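Long-range contact in surface presentation of antigens protein SPAS (Shigella flexneri, PDB 2VT1), which is required for type III secretion of the Ipa invasion proteins, this chain being the cytoplasmic domain of the inner-membrane exporter component: residues A15-E24 with H57-L68. Sequence-based numbering, arbitrary orientation.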
# COMPACT_ATOMS: atom_id res chain seq x y z
N ALA B 15 0.64 15.39 -7.17
CA ALA B 15 1.19 14.73 -8.35
C ALA B 15 0.20 13.69 -8.85
O ALA B 15 -0.65 13.21 -8.09
CB ALA B 15 2.53 14.10 -8.04
N PRO B 16 0.30 13.35 -10.14
CA PRO B 16 -0.62 12.40 -10.77
C PRO B 16 -0.26 10.95 -10.44
O PRO B 16 -1.01 10.04 -10.76
CB PRO B 16 -0.45 12.69 -12.27
CG PRO B 16 0.93 13.23 -12.41
CD PRO B 16 1.27 13.91 -11.10
N ALA B 17 0.88 10.76 -9.79
CA ALA B 17 1.31 9.44 -9.38
C ALA B 17 0.92 9.16 -7.94
O ALA B 17 1.01 10.06 -7.09
CB ALA B 17 2.81 9.32 -9.53
N PRO B 18 0.48 7.92 -7.66
CA PRO B 18 0.25 7.43 -6.28
C PRO B 18 1.54 7.45 -5.46
O PRO B 18 2.61 7.51 -6.02
CB PRO B 18 -0.25 5.99 -6.49
CG PRO B 18 -0.80 5.97 -7.89
CD PRO B 18 0.09 6.92 -8.67
N PHE B 19 1.44 7.37 -4.15
CA PHE B 19 2.59 7.50 -3.27
C PHE B 19 2.64 6.30 -2.33
O PHE B 19 1.64 5.94 -1.72
CB PHE B 19 2.47 8.80 -2.47
CG PHE B 19 3.48 8.98 -1.36
CD1 PHE B 19 4.61 9.75 -1.55
CD2 PHE B 19 3.27 8.42 -0.13
CE1 PHE B 19 5.52 9.93 -0.54
CE2 PHE B 19 4.19 8.60 0.90
CZ PHE B 19 5.31 9.36 0.69
N ILE B 20 3.80 5.65 -2.25
CA ILE B 20 4.00 4.49 -1.37
C ILE B 20 4.32 4.93 0.06
O ILE B 20 5.38 5.50 0.31
CB ILE B 20 5.14 3.58 -1.88
CG1 ILE B 20 4.75 2.92 -3.21
CG2 ILE B 20 5.51 2.53 -0.79
CD1 ILE B 20 5.89 2.25 -3.96
N SER B 21 3.40 4.63 0.98
CA SER B 21 3.49 5.02 2.39
C SER B 21 4.10 3.96 3.32
O SER B 21 4.44 4.24 4.47
CB SER B 21 2.09 5.32 2.91
OG SER B 21 1.22 4.23 2.64
N LEU B 22 4.22 2.73 2.84
CA LEU B 22 4.81 1.68 3.64
C LEU B 22 5.14 0.49 2.75
O LEU B 22 4.47 0.23 1.75
CB LEU B 22 3.89 1.29 4.82
CG LEU B 22 2.64 0.41 4.65
CD1 LEU B 22 2.98 -1.07 4.70
CD2 LEU B 22 1.63 0.72 5.73
N ILE B 23 6.21 -0.19 3.09
CA ILE B 23 6.53 -1.46 2.49
C ILE B 23 6.99 -2.39 3.60
O ILE B 23 8.02 -2.15 4.22
CB ILE B 23 7.66 -1.37 1.46
CG1 ILE B 23 7.32 -0.37 0.35
CG2 ILE B 23 7.93 -2.76 0.87
CD1 ILE B 23 8.32 -0.36 -0.81
N GLU B 24 6.22 -3.44 3.84
CA GLU B 24 6.60 -4.44 4.84
C GLU B 24 6.51 -5.83 4.21
O GLU B 24 5.84 -6.01 3.20
CB GLU B 24 5.72 -4.35 6.09
CG GLU B 24 5.71 -2.98 6.76
CD GLU B 24 7.04 -2.59 7.38
OE1 GLU B 24 7.80 -3.49 7.81
OE2 GLU B 24 7.32 -1.38 7.47
N HIS B 57 10.84 -0.27 -5.69
CA HIS B 57 10.64 0.98 -4.96
C HIS B 57 11.13 0.95 -3.51
O HIS B 57 11.22 -0.11 -2.88
CB HIS B 57 9.17 1.39 -4.97
CG HIS B 57 8.69 1.91 -6.29
ND1 HIS B 57 8.27 1.08 -7.31
CD2 HIS B 57 8.54 3.18 -6.75
CE1 HIS B 57 7.90 1.82 -8.35
NE2 HIS B 57 8.06 3.09 -8.03
N THR B 58 11.44 2.14 -3.00
CA THR B 58 11.70 2.33 -1.58
C THR B 58 10.48 3.02 -0.95
O THR B 58 9.67 3.61 -1.66
CB THR B 58 13.00 3.19 -1.35
OG1 THR B 58 12.71 4.57 -1.56
CG2 THR B 58 14.09 2.76 -2.30
N LYS B 59 10.34 2.94 0.37
CA LYS B 59 9.17 3.50 1.03
C LYS B 59 9.21 5.01 0.95
O LYS B 59 10.27 5.61 0.72
CB LYS B 59 9.12 3.06 2.50
CG LYS B 59 10.26 3.59 3.34
CD LYS B 59 9.91 3.60 4.82
CE LYS B 59 9.82 2.19 5.40
NZ LYS B 59 9.53 2.25 6.87
N TYR B 60 8.06 5.63 1.17
CA TYR B 60 7.91 7.07 1.12
C TYR B 60 8.41 7.64 -0.20
O TYR B 60 9.19 8.60 -0.23
CB TYR B 60 8.62 7.74 2.30
CG TYR B 60 8.19 7.21 3.65
CD1 TYR B 60 6.84 7.14 3.99
CD2 TYR B 60 9.12 6.80 4.59
CE1 TYR B 60 6.44 6.66 5.23
CE2 TYR B 60 8.73 6.32 5.83
CZ TYR B 60 7.39 6.26 6.15
OH TYR B 60 6.99 5.78 7.37
N SER B 61 7.95 7.04 -1.30
CA SER B 61 8.28 7.54 -2.63
C SER B 61 7.07 7.42 -3.58
O SER B 61 6.18 6.59 -3.37
CB SER B 61 9.52 6.83 -3.19
OG SER B 61 9.28 5.46 -3.48
N PHE B 62 7.06 8.24 -4.63
CA PHE B 62 6.00 8.18 -5.63
C PHE B 62 6.21 7.02 -6.58
O PHE B 62 7.34 6.64 -6.86
CB PHE B 62 5.92 9.49 -6.40
CG PHE B 62 5.47 10.62 -5.55
CD1 PHE B 62 6.40 11.39 -4.87
CD2 PHE B 62 4.13 10.88 -5.37
CE1 PHE B 62 5.99 12.42 -4.05
CE2 PHE B 62 3.72 11.91 -4.55
CZ PHE B 62 4.65 12.68 -3.90
N VAL B 63 5.12 6.44 -7.06
CA VAL B 63 5.22 5.33 -7.99
C VAL B 63 5.78 5.89 -9.30
O VAL B 63 5.38 6.95 -9.74
CB VAL B 63 3.87 4.64 -8.20
CG1 VAL B 63 3.98 3.50 -9.20
CG2 VAL B 63 3.36 4.12 -6.88
N ASP B 64 6.73 5.17 -9.90
CA ASP B 64 7.38 5.64 -11.12
C ASP B 64 6.43 5.56 -12.31
O ASP B 64 5.47 4.80 -12.29
CB ASP B 64 8.66 4.84 -11.37
CG ASP B 64 8.41 3.37 -11.56
OD1 ASP B 64 7.28 3.02 -11.96
OD2 ASP B 64 9.33 2.56 -11.32
N PHE B 65 6.69 6.37 -13.34
CA PHE B 65 5.78 6.51 -14.49
C PHE B 65 5.38 5.17 -15.05
O PHE B 65 4.27 4.99 -15.52
CB PHE B 65 6.40 7.37 -15.60
N GLU B 66 6.30 4.21 -14.97
CA GLU B 66 6.09 2.90 -15.57
C GLU B 66 4.94 2.12 -14.92
O GLU B 66 4.26 1.36 -15.60
CB GLU B 66 7.40 2.09 -15.49
N HIS B 67 4.71 2.32 -13.62
CA HIS B 67 3.76 1.48 -12.88
C HIS B 67 2.56 2.27 -12.39
O HIS B 67 1.67 1.74 -11.76
CB HIS B 67 4.43 0.81 -11.68
CG HIS B 67 5.71 0.12 -12.01
ND1 HIS B 67 6.91 0.46 -11.42
CD2 HIS B 67 5.99 -0.87 -12.89
CE1 HIS B 67 7.87 -0.30 -11.92
NE2 HIS B 67 7.34 -1.11 -12.81
N LEU B 68 2.56 3.55 -12.72
CA LEU B 68 1.54 4.48 -12.28
C LEU B 68 0.09 4.02 -12.56
O LEU B 68 -0.76 4.01 -11.66
CB LEU B 68 1.81 5.80 -12.97
CG LEU B 68 1.22 7.08 -12.40
CD1 LEU B 68 1.66 8.25 -13.28
CD2 LEU B 68 -0.30 7.00 -12.29
O HOH W 1 9.70 -0.05 7.85
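Phe19 turns the edge of its ring onto a face of Phe62, with Phe19 CD1 standing over the ring centre, 3.8 Å from Phe62 CZ; the planes meet at 74° in a T-shaped stack. The Ala17 carbonyl oxygen lies at the edge of Phe62. Ser61 N lies over one face of Phe19, whose CZ rests against Tyr60 CA (3.5 Å), near the edge of the Tyr60 ring. With CG anti to the backbone N (chi1 171°), the ring of Phe19 is set between Tyr60 and Phe62, on the side of the sheet away from Ile20.

On that other side, Ile20 CD1 touches His57 CB at 3.5 Å and its CG1 meets a methyl of Val63, branched apolar shapes suited to a buried place. His57 NE2 accepts the Asp64 N-H, close to the ring plane, which holds the imidazole in position. Leu68 CD2 packs on Pro18 CD (3.6 Å), as the first turn of helix 68-80 meets the strand's approach. A water bridges Lys59 NZ and Glu24 OE2, too far apart for a salt bridge.

Pro18, lacking an N-H, pairs through its carbonyl, receiving Val63 N (2.9 Å, 172°); Ile20 N bonds Ser61 O (2.8 Å). Ile20 O receives weak bonds from Tyr60 N and Ser61 N; both residues face Ile20, a G1 beta bulge at the antiparallel sheet's edge, with Tyr60 in the left-handed conformation glycine usually supplies there.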